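Local coordinates for protein chitinase (PDB 5XSW) that probably hydrolyses internal linkages of chitin as an endochitinase, and here holds bound N-acetylglucosamine units in a pocket of its helical domain, at residues I162-D168 against E388-Y393; L209-N214 against G248-V252; W215-K221 against E235-V241; I243-I249 against M278-L282. One frame throughout, in Å; residues are numbered along the deposited sequence.

Contact 1: I162-D168 against E388-Y393; sequences IIIGLAD and ETERIY. With GOL (glycerol), chain L.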
# COMPACT_ATOMS: atom_id res chain seq x y z
N ILE A 162 -29.81 -6.11 -14.18
CA ILE A 162 -28.84 -6.54 -13.13
C ILE A 162 -29.51 -7.58 -12.29
O ILE A 162 -30.61 -7.35 -11.77
CB ILE A 162 -28.46 -5.38 -12.18
CG1 ILE A 162 -27.92 -4.21 -12.97
CG2 ILE A 162 -27.42 -5.86 -11.12
CD1 ILE A 162 -28.01 -2.94 -12.19
N ILE A 163 -28.87 -8.72 -12.14
CA ILE A 163 -29.50 -9.82 -11.41
C ILE A 163 -28.64 -10.17 -10.17
O ILE A 163 -27.66 -10.96 -10.26
CB ILE A 163 -29.60 -11.12 -12.28
CG1 ILE A 163 -30.19 -10.81 -13.68
CG2 ILE A 163 -30.37 -12.16 -11.50
CD1 ILE A 163 -31.58 -10.21 -13.59
N ILE A 164 -28.99 -9.62 -9.02
CA ILE A 164 -28.32 -10.01 -7.79
C ILE A 164 -29.18 -11.07 -7.14
O ILE A 164 -30.33 -10.81 -6.80
CB ILE A 164 -28.15 -8.82 -6.83
CG1 ILE A 164 -27.23 -7.76 -7.45
CG2 ILE A 164 -27.59 -9.29 -5.50
CD1 ILE A 164 -27.19 -6.46 -6.67
N GLY A 165 -28.64 -12.26 -6.97
CA GLY A 165 -29.44 -13.35 -6.46
C GLY A 165 -29.32 -13.45 -4.96
O GLY A 165 -28.28 -13.83 -4.43
N LEU A 166 -30.41 -13.12 -4.28
CA LEU A 166 -30.43 -13.16 -2.83
C LEU A 166 -30.77 -14.56 -2.37
O LEU A 166 -31.83 -14.81 -1.79
CB LEU A 166 -31.44 -12.15 -2.29
CG LEU A 166 -31.31 -10.75 -2.89
CD1 LEU A 166 -32.41 -9.82 -2.40
CD2 LEU A 166 -29.94 -10.16 -2.58
N ALA A 167 -29.85 -15.48 -2.63
CA ALA A 167 -30.03 -16.89 -2.30
C ALA A 167 -29.89 -17.18 -0.81
O ALA A 167 -29.17 -16.48 -0.10
CB ALA A 167 -29.06 -17.74 -3.09
N ASP A 168 -30.59 -18.21 -0.35
CA ASP A 168 -30.28 -18.80 0.93
C ASP A 168 -28.93 -19.49 0.79
O ASP A 168 -28.72 -20.26 -0.15
CB ASP A 168 -31.36 -19.80 1.34
CG ASP A 168 -32.57 -19.14 1.98
OD1 ASP A 168 -32.51 -17.93 2.27
OD2 ASP A 168 -33.59 -19.83 2.18
N GLU A 388 -29.54 -18.42 -8.47
CA GLU A 388 -30.79 -18.03 -7.83
C GLU A 388 -31.75 -17.49 -8.90
O GLU A 388 -31.36 -16.67 -9.72
CB GLU A 388 -30.55 -16.96 -6.76
CG GLU A 388 -31.84 -16.38 -6.16
CD GLU A 388 -32.61 -17.38 -5.29
OE1 GLU A 388 -31.98 -18.28 -4.72
OE2 GLU A 388 -33.85 -17.23 -5.14
N THR A 389 -32.99 -17.97 -8.91
CA THR A 389 -33.98 -17.44 -9.84
C THR A 389 -35.19 -16.82 -9.17
O THR A 389 -35.84 -15.96 -9.74
CB THR A 389 -34.47 -18.53 -10.81
OG1 THR A 389 -35.05 -19.62 -10.08
CG2 THR A 389 -33.33 -19.04 -11.65
N GLU A 390 -35.54 -17.33 -8.01
CA GLU A 390 -36.70 -16.87 -7.25
C GLU A 390 -36.66 -15.50 -6.60
O GLU A 390 -37.65 -14.79 -6.60
CB GLU A 390 -37.13 -17.94 -6.25
CG GLU A 390 -37.45 -19.25 -6.92
CD GLU A 390 -38.16 -20.21 -6.00
OE1 GLU A 390 -38.43 -19.84 -4.84
OE2 GLU A 390 -38.43 -21.34 -6.44
N ARG A 391 -35.54 -15.16 -5.99
CA ARG A 391 -35.44 -13.92 -5.24
C ARG A 391 -34.31 -13.07 -5.80
O ARG A 391 -33.15 -13.32 -5.52
CB ARG A 391 -35.16 -14.27 -3.78
CG ARG A 391 -35.79 -13.35 -2.76
CD ARG A 391 -35.90 -14.02 -1.40
NE ARG A 391 -34.66 -14.67 -1.00
CZ ARG A 391 -34.54 -15.50 0.03
NH1 ARG A 391 -35.58 -15.78 0.79
NH2 ARG A 391 -33.37 -16.04 0.29
N ILE A 392 -34.66 -12.03 -6.55
CA ILE A 392 -33.67 -11.20 -7.21
C ILE A 392 -33.83 -9.79 -6.70
O ILE A 392 -34.93 -9.27 -6.65
CB ILE A 392 -33.85 -11.17 -8.73
CG1 ILE A 392 -33.78 -12.58 -9.31
CG2 ILE A 392 -32.79 -10.31 -9.38
CD1 ILE A 392 -32.63 -13.40 -8.78
N TYR A 393 -32.73 -9.16 -6.33
CA TYR A 393 -32.85 -7.82 -5.79
C TYR A 393 -33.48 -6.81 -6.77
O TYR A 393 -33.16 -6.79 -7.95
CB TYR A 393 -31.47 -7.30 -5.37
CG TYR A 393 -31.49 -5.93 -4.82
CD1 TYR A 393 -31.93 -5.71 -3.53
CD2 TYR A 393 -31.08 -4.85 -5.59
CE1 TYR A 393 -31.97 -4.40 -2.98
CE2 TYR A 393 -31.11 -3.56 -5.06
CZ TYR A 393 -31.52 -3.36 -3.74
OH TYR A 393 -31.52 -2.08 -3.22
C1 GOL L . -37.58 -19.11 2.79
O1 GOL L . -36.92 -19.53 1.59
C2 GOL L . -36.54 -18.56 3.76
O2 GOL L . -35.49 -17.93 3.02
C3 GOL L . -37.20 -17.53 4.67
O3 GOL L . -37.20 -18.01 6.02
O HOH W 1 -30.66 -7.41 -8.99
O HOH W 2 -32.41 -19.38 -2.19

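Contact 2: L209-N214 against G248-V252; sequences LAAKEN and GIFQV. With NAG (2-acetamido-2-deoxy-beta-D-glucopyranose), chain C; NDG (2-acetamido-2-deoxy-alpha-D-glucopyranose), chain B; GOL (glycerol), chain I.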
# COMPACT_ATOMS: atom_id res chain seq x y z
N LEU A 209 -17.94 -11.68 -1.55
CA LEU A 209 -16.68 -11.26 -0.97
C LEU A 209 -16.99 -10.47 0.33
O LEU A 209 -16.40 -10.72 1.37
CB LEU A 209 -15.89 -10.39 -1.95
CG LEU A 209 -14.50 -9.90 -1.39
CD1 LEU A 209 -13.55 -11.07 -0.95
CD2 LEU A 209 -13.82 -9.02 -2.43
N ALA A 210 -17.95 -9.54 0.27
CA ALA A 210 -18.26 -8.75 1.48
C ALA A 210 -18.81 -9.66 2.59
O ALA A 210 -18.62 -9.38 3.79
CB ALA A 210 -19.27 -7.62 1.16
N ALA A 211 -19.57 -10.70 2.21
CA ALA A 211 -20.17 -11.56 3.21
C ALA A 211 -19.05 -12.31 4.02
O ALA A 211 -19.07 -12.39 5.27
CB ALA A 211 -21.13 -12.56 2.54
N LYS A 212 -18.08 -12.84 3.28
CA LYS A 212 -16.93 -13.54 3.90
C LYS A 212 -16.11 -12.56 4.74
O LYS A 212 -15.76 -12.87 5.90
CB LYS A 212 -16.06 -14.20 2.81
CG LYS A 212 -14.73 -14.78 3.36
CD LYS A 212 -15.02 -15.85 4.44
CE LYS A 212 -13.89 -15.89 5.46
NZ LYS A 212 -14.12 -16.79 6.60
N GLU A 213 -15.80 -11.40 4.18
CA GLU A 213 -14.87 -10.45 4.84
C GLU A 213 -15.43 -9.85 6.11
O GLU A 213 -14.68 -9.66 7.09
CB GLU A 213 -14.50 -9.30 3.91
CG GLU A 213 -13.56 -9.78 2.76
CD GLU A 213 -12.16 -10.14 3.23
OE1 GLU A 213 -11.38 -10.57 2.34
OE2 GLU A 213 -11.82 -9.92 4.44
N ASN A 214 -16.72 -9.50 6.11
CA ASN A 214 -17.29 -8.83 7.30
C ASN A 214 -18.80 -8.86 7.35
O ASN A 214 -19.43 -7.91 7.81
CB ASN A 214 -16.77 -7.36 7.31
CG ASN A 214 -17.03 -6.59 8.63
OD1 ASN A 214 -17.29 -7.17 9.69
ND2 ASN A 214 -16.96 -5.24 8.54
N GLY A 248 -14.13 -1.40 6.37
CA GLY A 248 -15.39 -1.52 5.62
C GLY A 248 -15.83 -2.96 5.46
O GLY A 248 -15.25 -3.88 6.04
N ILE A 249 -16.85 -3.17 4.64
CA ILE A 249 -17.39 -4.52 4.54
C ILE A 249 -16.54 -5.40 3.63
O ILE A 249 -16.67 -6.59 3.70
CB ILE A 249 -18.84 -4.51 4.03
CG1 ILE A 249 -18.96 -3.81 2.66
CG2 ILE A 249 -19.79 -3.72 5.04
CD1 ILE A 249 -20.42 -3.98 2.03
N PHE A 250 -15.69 -4.81 2.81
CA PHE A 250 -14.72 -5.58 1.95
C PHE A 250 -13.36 -5.79 2.60
O PHE A 250 -12.51 -6.49 2.04
CB PHE A 250 -14.52 -4.80 0.64
CG PHE A 250 -15.80 -4.76 -0.18
CD1 PHE A 250 -16.23 -5.93 -0.83
CD2 PHE A 250 -16.59 -3.60 -0.18
CE1 PHE A 250 -17.44 -5.93 -1.59
CE2 PHE A 250 -17.83 -3.55 -0.93
CZ PHE A 250 -18.22 -4.71 -1.65
N GLN A 251 -13.13 -5.11 3.74
CA GLN A 251 -11.84 -5.23 4.51
C GLN A 251 -10.67 -4.89 3.65
O GLN A 251 -9.66 -5.60 3.59
CB GLN A 251 -11.69 -6.64 5.12
CG GLN A 251 -12.86 -6.92 6.14
CD GLN A 251 -12.56 -6.21 7.51
OE1 GLN A 251 -11.68 -6.68 8.24
NE2 GLN A 251 -13.21 -5.07 7.80
N VAL A 252 -10.80 -3.78 2.94
CA VAL A 252 -9.68 -3.25 2.19
C VAL A 252 -8.79 -2.44 3.19
O VAL A 252 -9.27 -1.47 3.76
CB VAL A 252 -10.13 -2.28 1.05
CG1 VAL A 252 -8.87 -1.63 0.39
CG2 VAL A 252 -11.00 -3.05 -0.02
C1 NAG C . -12.65 -12.02 8.50
C2 NAG C . -11.96 -10.74 8.77
C3 NAG C . -11.18 -10.26 7.56
C4 NAG C . -10.25 -11.31 7.02
C5 NAG C . -11.03 -12.52 6.74
C6 NAG C . -10.09 -13.60 6.27
C7 NAG C . -12.89 -8.97 10.34
C8 NAG C . -13.98 -7.91 10.63
N2 NAG C . -12.98 -9.73 9.15
O3 NAG C . -10.41 -9.07 7.84
O4 NAG C . -9.73 -10.91 5.73
O5 NAG C . -11.70 -13.02 7.95
O6 NAG C . -10.94 -14.73 6.16
O7 NAG C . -11.92 -9.17 11.07
C1 NDG B . -15.42 -15.58 11.38
C2 NDG B . -14.44 -16.01 10.29
C3 NDG B . -13.49 -14.92 9.92
C4 NDG B . -14.14 -13.58 9.63
C5 NDG B . -15.07 -13.19 10.79
C6 NDG B . -15.97 -12.01 10.42
C7 NDG B . -13.85 -18.43 10.15
C8 NDG B . -13.01 -19.67 10.64
O5 NDG B . -16.01 -14.24 11.08
O3 NDG B . -12.79 -15.37 8.73
O4 NDG B . -13.15 -12.55 9.71
O6 NDG B . -16.71 -11.58 11.57
O7 NDG B . -14.60 -18.49 9.20
N2 NDG B . -13.70 -17.16 10.79
O1 NDG B . -14.76 -15.42 12.56
C1 GOL I . -6.27 -9.12 3.33
O1 GOL I . -5.80 -8.22 2.36
C2 GOL I . -7.61 -8.56 3.70
O2 GOL I . -7.51 -7.16 3.96
C3 GOL I . -8.69 -9.01 2.73
O3 GOL I . -8.89 -10.43 2.75

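Contact 3: W215-K221 against E235-V241; sequences WGTAVTK and EEYYWPV. With GOL (glycerol), chain L.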
# COMPACT_ATOMS: atom_id res chain seq x y z
N TRP A 215 -19.38 -9.94 6.84
CA TRP A 215 -20.83 -10.11 6.91
C TRP A 215 -21.52 -8.88 6.30
O TRP A 215 -22.58 -8.50 6.75
CB TRP A 215 -21.29 -10.30 8.38
CG TRP A 215 -21.11 -11.67 8.95
CD1 TRP A 215 -20.03 -12.12 9.73
CD2 TRP A 215 -21.97 -12.81 8.75
NE1 TRP A 215 -20.26 -13.43 10.09
CE2 TRP A 215 -21.41 -13.89 9.49
CE3 TRP A 215 -23.18 -13.03 8.06
CZ2 TRP A 215 -22.02 -15.16 9.57
CZ3 TRP A 215 -23.79 -14.30 8.15
CH2 TRP A 215 -23.18 -15.36 8.86
N GLY A 216 -20.93 -8.24 5.30
CA GLY A 216 -21.49 -6.95 4.86
C GLY A 216 -22.85 -7.13 4.19
O GLY A 216 -23.72 -6.27 4.26
N THR A 217 -23.06 -8.31 3.62
CA THR A 217 -24.13 -8.55 2.64
C THR A 217 -24.84 -9.86 2.94
O THR A 217 -25.40 -10.46 2.05
CB THR A 217 -23.53 -8.63 1.22
OG1 THR A 217 -22.41 -9.55 1.29
CG2 THR A 217 -22.98 -7.27 0.81
N ALA A 218 -24.81 -10.30 4.19
CA ALA A 218 -25.52 -11.50 4.54
C ALA A 218 -26.02 -11.38 5.96
O ALA A 218 -25.40 -10.72 6.80
CB ALA A 218 -24.62 -12.73 4.39
N VAL A 219 -27.15 -12.04 6.24
CA VAL A 219 -27.69 -12.05 7.61
C VAL A 219 -27.84 -13.52 7.96
O VAL A 219 -27.70 -14.35 7.09
CB VAL A 219 -29.05 -11.30 7.74
CG1 VAL A 219 -28.84 -9.78 7.52
CG2 VAL A 219 -30.08 -11.89 6.72
N THR A 220 -28.19 -13.83 9.22
CA THR A 220 -28.31 -15.24 9.61
C THR A 220 -29.35 -15.38 10.73
O THR A 220 -29.57 -14.44 11.51
CB THR A 220 -26.90 -15.83 10.08
OG1 THR A 220 -27.07 -17.19 10.49
CG2 THR A 220 -26.34 -15.03 11.26
N LYS A 221 -29.99 -16.54 10.79
CA LYS A 221 -30.82 -16.88 11.96
C LYS A 221 -30.06 -17.60 13.04
O LYS A 221 -30.62 -17.95 14.05
CB LYS A 221 -32.00 -17.75 11.56
CG LYS A 221 -32.84 -17.18 10.47
CD LYS A 221 -34.11 -17.98 10.32
CE LYS A 221 -35.22 -17.19 9.63
NZ LYS A 221 -36.09 -18.12 8.82
N GLU A 235 -39.66 -11.95 9.58
CA GLU A 235 -38.72 -12.85 10.25
C GLU A 235 -37.49 -12.10 10.78
O GLU A 235 -36.90 -11.31 10.04
CB GLU A 235 -38.25 -13.92 9.26
CG GLU A 235 -39.33 -14.93 8.97
CD GLU A 235 -38.74 -16.29 8.87
OE1 GLU A 235 -37.85 -16.47 7.98
OE2 GLU A 235 -39.14 -17.14 9.69
N GLU A 236 -37.10 -12.41 12.01
CA GLU A 236 -35.94 -11.78 12.62
C GLU A 236 -34.62 -12.41 12.14
O GLU A 236 -34.44 -13.62 12.21
CB GLU A 236 -36.01 -11.89 14.12
CG GLU A 236 -34.96 -11.00 14.80
CD GLU A 236 -34.91 -11.22 16.30
OE1 GLU A 236 -35.71 -12.05 16.77
OE2 GLU A 236 -34.11 -10.56 17.01
N TYR A 237 -33.71 -11.59 11.64
CA TYR A 237 -32.33 -12.07 11.30
C TYR A 237 -31.29 -11.26 12.10
O TYR A 237 -31.58 -10.14 12.54
CB TYR A 237 -32.05 -11.91 9.81
CG TYR A 237 -32.83 -12.84 8.88
CD1 TYR A 237 -34.12 -12.50 8.45
CD2 TYR A 237 -32.31 -14.05 8.48
CE1 TYR A 237 -34.84 -13.34 7.62
CE2 TYR A 237 -33.00 -14.89 7.63
CZ TYR A 237 -34.26 -14.53 7.21
OH TYR A 237 -34.96 -15.34 6.39
N TYR A 238 -30.07 -11.82 12.27
CA TYR A 238 -28.95 -11.07 12.81
C TYR A 238 -28.01 -10.70 11.68
O TYR A 238 -27.76 -11.51 10.79
CB TYR A 238 -28.21 -11.93 13.90
CG TYR A 238 -29.22 -12.43 14.90
CD1 TYR A 238 -29.86 -11.55 15.79
CD2 TYR A 238 -29.64 -13.78 14.89
CE1 TYR A 238 -30.88 -12.03 16.70
CE2 TYR A 238 -30.66 -14.25 15.77
CZ TYR A 238 -31.26 -13.37 16.68
OH TYR A 238 -32.23 -13.85 17.54
N TRP A 239 -27.50 -9.49 11.75
CA TRP A 239 -26.54 -8.96 10.76
C TRP A 239 -25.19 -8.81 11.47
O TRP A 239 -24.97 -7.80 12.09
CB TRP A 239 -27.01 -7.58 10.27
CG TRP A 239 -26.22 -7.02 9.08
CD1 TRP A 239 -25.47 -7.74 8.20
CD2 TRP A 239 -26.17 -5.66 8.66
NE1 TRP A 239 -24.93 -6.90 7.26
CE2 TRP A 239 -25.36 -5.62 7.50
CE3 TRP A 239 -26.73 -4.48 9.13
CZ2 TRP A 239 -25.06 -4.43 6.82
CZ3 TRP A 239 -26.46 -3.27 8.45
CH2 TRP A 239 -25.61 -3.26 7.30
N PRO A 240 -24.32 -9.83 11.40
CA PRO A 240 -23.09 -9.85 12.24
C PRO A 240 -21.96 -9.00 11.68
O PRO A 240 -20.79 -9.33 11.87
CB PRO A 240 -22.69 -11.36 12.26
CG PRO A 240 -23.95 -12.13 11.68
CD PRO A 240 -24.52 -11.10 10.66
N VAL A 241 -22.29 -7.94 10.96
CA VAL A 241 -21.29 -7.04 10.43
C VAL A 241 -20.60 -6.21 11.55
O VAL A 241 -21.24 -5.77 12.52
CB VAL A 241 -21.96 -6.10 9.40
CG1 VAL A 241 -23.04 -5.23 10.07
CG2 VAL A 241 -20.92 -5.14 8.75
C1 GOL L . -37.58 -19.11 2.79
O1 GOL L . -36.92 -19.53 1.59
C2 GOL L . -36.54 -18.56 3.76
O2 GOL L . -35.49 -17.93 3.02
C3 GOL L . -37.20 -17.53 4.67
O3 GOL L . -37.20 -18.01 6.02

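Contact 4: I243-I249 against M278-L282; sequences IDHPDGI and MKVSL. With PO4 (phosphate ion), chain F.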
# COMPACT_ATOMS: atom_id res chain seq x y z
N ILE A 243 -19.85 -2.88 11.74
CA ILE A 243 -20.24 -1.87 10.76
C ILE A 243 -19.37 -0.64 10.85
O ILE A 243 -19.30 0.16 9.91
CB ILE A 243 -21.76 -1.45 10.95
CG1 ILE A 243 -22.29 -0.69 9.70
CG2 ILE A 243 -21.91 -0.46 12.17
CD1 ILE A 243 -22.57 -1.54 8.51
N ASP A 244 -18.70 -0.44 11.98
CA ASP A 244 -17.80 0.70 12.09
C ASP A 244 -16.32 0.39 11.80
O ASP A 244 -15.44 1.21 12.03
CB ASP A 244 -17.89 1.29 13.48
CG ASP A 244 -19.33 1.75 13.79
OD1 ASP A 244 -19.92 2.47 12.93
OD2 ASP A 244 -19.87 1.29 14.78
N HIS A 245 -16.05 -0.79 11.30
CA HIS A 245 -14.65 -1.14 10.98
C HIS A 245 -14.08 -0.20 9.92
O HIS A 245 -14.70 0.01 8.89
CB HIS A 245 -14.58 -2.59 10.52
CG HIS A 245 -13.21 -3.18 10.64
ND1 HIS A 245 -12.15 -2.70 9.90
CD2 HIS A 245 -12.71 -4.16 11.44
CE1 HIS A 245 -11.06 -3.41 10.18
NE2 HIS A 245 -11.37 -4.29 11.13
N PRO A 246 -12.91 0.40 10.17
CA PRO A 246 -12.35 1.36 9.21
C PRO A 246 -12.08 0.71 7.85
O PRO A 246 -12.02 1.43 6.86
CB PRO A 246 -10.98 1.76 9.84
CG PRO A 246 -11.22 1.46 11.40
CD PRO A 246 -12.08 0.23 11.38
N ASP A 247 -11.92 -0.60 7.81
CA ASP A 247 -11.65 -1.23 6.48
C ASP A 247 -12.96 -1.64 5.77
O ASP A 247 -12.89 -2.19 4.67
CB ASP A 247 -10.73 -2.46 6.64
CG ASP A 247 -9.35 -2.07 7.25
OD1 ASP A 247 -8.96 -0.91 7.16
OD2 ASP A 247 -8.69 -2.94 7.79
N GLY A 248 -14.13 -1.40 6.37
CA GLY A 248 -15.39 -1.52 5.62
C GLY A 248 -15.83 -2.96 5.46
O GLY A 248 -15.25 -3.88 6.04
N ILE A 249 -16.85 -3.17 4.64
CA ILE A 249 -17.39 -4.52 4.54
C ILE A 249 -16.54 -5.40 3.63
O ILE A 249 -16.67 -6.59 3.70
CB ILE A 249 -18.84 -4.51 4.03
CG1 ILE A 249 -18.96 -3.81 2.66
CG2 ILE A 249 -19.79 -3.72 5.04
CD1 ILE A 249 -20.42 -3.98 2.03
N MET A 278 -13.88 3.71 2.53
CA MET A 278 -14.20 2.33 2.89
C MET A 278 -15.15 2.23 4.11
O MET A 278 -15.91 1.27 4.24
CB MET A 278 -12.94 1.52 3.24
CG MET A 278 -11.83 1.48 2.11
SD MET A 278 -12.63 1.02 0.52
CE MET A 278 -13.25 -0.49 1.03
N LYS A 279 -15.07 3.18 5.03
CA LYS A 279 -15.76 3.00 6.31
C LYS A 279 -17.26 3.39 6.21
O LYS A 279 -17.60 4.55 6.05
CB LYS A 279 -15.07 3.83 7.44
CG LYS A 279 -15.73 3.58 8.87
CD LYS A 279 -15.04 4.61 9.89
CE LYS A 279 -15.59 4.40 11.32
NZ LYS A 279 -15.40 5.67 12.08
N VAL A 280 -18.13 2.41 6.35
CA VAL A 280 -19.56 2.65 6.19
C VAL A 280 -20.13 2.82 7.60
O VAL A 280 -19.37 3.03 8.54
CB VAL A 280 -20.27 1.50 5.46
CG1 VAL A 280 -19.81 1.40 3.94
CG2 VAL A 280 -20.05 0.17 6.17
N SER A 281 -21.44 2.81 7.71
CA SER A 281 -22.10 2.88 8.99
C SER A 281 -23.53 2.46 8.78
O SER A 281 -23.91 2.12 7.69
CB SER A 281 -22.04 4.30 9.57
OG SER A 281 -22.84 5.18 8.82
N LEU A 282 -24.31 2.46 9.83
CA LEU A 282 -25.73 2.12 9.71
C LEU A 282 -26.53 3.13 8.87
O LEU A 282 -27.58 2.80 8.34
CB LEU A 282 -26.34 2.01 11.12
CG LEU A 282 -25.79 0.83 11.92
CD1 LEU A 282 -26.36 0.87 13.36
CD2 LEU A 282 -26.16 -0.50 11.26
P PO4 F . -19.18 -2.46 15.22
O1 PO4 F . -19.44 -1.21 16.08
O2 PO4 F . -20.55 -2.93 14.58
O3 PO4 F . -18.75 -3.59 16.11
O4 PO4 F . -18.02 -2.18 14.21
O HOH W 3 -17.26 0.12 8.07
O HOH W 4 -19.05 3.93 11.09
O HOH W 5 -23.17 3.09 12.46
O HOH W 6 -17.08 -0.84 3.01

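Contact 1: I162-D168 against E388-Y393
Leu166 sets its CD1 4.0 Å from Tyr393 CB and meets the edge of the tyrosine ring, while two residues earlier Ile164 CB lies 3.9 Å from Tyr393 CB. The backbones run in opposite senses here, joined at a single bridge, Gly165 with Ile392 (CA to CA 4.8 Å). Two hydrogen bonds flank it: Tyr393 N to Ile164 O (3.0 Å, 166°) and Leu166 N to Arg391 O (3.0 Å). A CB on Gly165 would clash with Glu388 CB. Beyond the bridge, Leu166 is the centre of an inverse gamma turn, and its carbonyl O accepts hydrogen bonds from both NE and NH2 of Arg391 (2.9 Å each). NH2 of Arg391 also forms a salt bridge to Asp168 OD1 (2.9 Å). Water 1 links Ile162 O and Ile164 N to Tyr393 O. The bridge thus joins the approach to strand 168-169 to the loop after helix 374-386, with Ile162 and Ile164 packed against helices 186-199 and 449-461, and Tyr393 edge-to-face with Tyr449.

Contact 2: L209-N214 against G248-V252
This is a buried helix-to-loop contact in the glycan pocket: the C-terminal part of helix 203-214 packs against the turn that precedes helix 254-263. The closest CA pairs, Ala210 with Phe250 (4.8 Å) and Asn214 with Ile249 (5.1 Å), are one helical turn apart. Such close approach depends on the small Ala210, whose CB lies 3.9 Å from Ile249 CD1 and 4.2 Å from the centroid of the Phe250 ring, an off-centre CH-pi contact. Leu209 CD2 adds to it, 4.2 Å from Phe250 CD1, and helix 288-311 packs against the same phenylalanine. Polar contact across the segments is slight: Asn214 ND2 makes a weak bond to Gly248 O (3.3 Å), which Gln251 NE2 meets better (2.9 Å, 174°), while Asn214 OD1 accepts from Gln242 N. Much remaining polar capacity faces the sugars: NAG O4 donates to Glu213 OE2 (2.6 Å), NAG N2 to Glu213 O (2.7 Å) and NAG O3 to Gln251 OE1 (2.7 Å); Lys212 NZ bonds NDG O3 (2.9 Å), and also Gly372 and Asn174. Glu213 OE1 bonds His374 and a glycerol. Arg338 of the second subunit also binds the NAG. Since O4 is where the next sugar of a chitin chain would be linked, the carboxylate of Glu213 lies where it could act on a glycosidic oxygen, a placement consistent with the helix-borne general acid of lysozyme-like enzymes.

Contact 3: W215-K221 against E235-V241
Lys221 NZ and Glu235 OE1 form a salt bridge of 2.6 Å at the outer end of the contact, and O3 of a glycerol bonds both (3.0 Å to Lys221 NZ, 2.6 Å to Glu235 OE1). Next along, Thr220 and Tyr238 exchange two backbone hydrogen bonds, Thr220 N to Tyr238 O and Tyr238 N to Thr220 O, each 2.8 Å, which defines an antiparallel hydrogen-bonded pair. Through this single bridge the hairpin of strands 228-232 and 235-239 is fastened to the chain leaving strand 218-219, itself the edge of a three-stranded sheet with 179-181 and 168-169. At the other end the indole NE1 of Trp239 points to two carbonyls, with weak bonds to Trp215 O (2.9 Å) and Gly216 O (3.3 Å). Apolar packing fills the space between: Val219 CG2 is 3.6 Å from Tyr237 CD2, and Val219 CG1 4.0 Å from Trp239 CB. Pro240 CB sits 3.6 Å above the five-membered ring of Trp215, only 7° off its normal, in a CH-pi contact; the same tryptophan touches the bound NDG.

Contact 4: I243-I249 against M278-L282
Water mediates the polar part of this contact. Water 3 donates to Ile243 O and His245 O (2.7 Å each) and accepts from Val280 N (3.0 Å); water 4 spans Asp244 OD1 (2.5 Å) and Val280 O (2.7 Å); water 6 joins Ile249 N (2.9 Å) to Met278 O (2.7 Å). The direct backbone approach is close but not hydrogen-bonded: Ile243 O and Val280 O, two acceptors, are 3.2 Å apart, and Gly248 CA makes a CA-H...O contact with Met278 O at 3.2 Å. A CB on Gly248 would clash with that carbonyl, and its positive phi also favours glycine. Gly248 closes a type I beta turn from His245, with Gly248 N to His245 O at 2.9 Å; the turn lies against the exit of helix 274-278, and its His245 touches a bound NAG. Apolar contacts come from Ile243 CD1 and Ile249 CG2, 3.8 and 4.1 Å from Val280 CG2, and from Ile243 CG2, 4.1 Å from Leu282 CG. Ile243 N donates to O2 and Asp244 N to O4 of a phosphate (2.9 Å each), probably from the crystallisation liquor.

How the contacts relate
Contacts 2, 3 and 4 form one connected patch: centres of contacts 2 and 4 are 9 Å apart, those of 2 and 3 14 Å. Contacts 2 and 4 share Gly248 and Ile249, and helix 203-214 runs on into strand 218-219 of contact 3. Ile249 packs against both Gly216 and Val241, joining all three. Contact 1 stands apart, its centre 16 Å from that of contact 3 without touching, though one glycerol bonds to both. Along the chain, the segments of contact 1 enclose the others, with contact 3 falling between the segments of contact 2 and before contact 4. Pocket residues from the end of helix 203-214, from Trp215 just after it and from the turn holding Gln251 thus meet around the sugars.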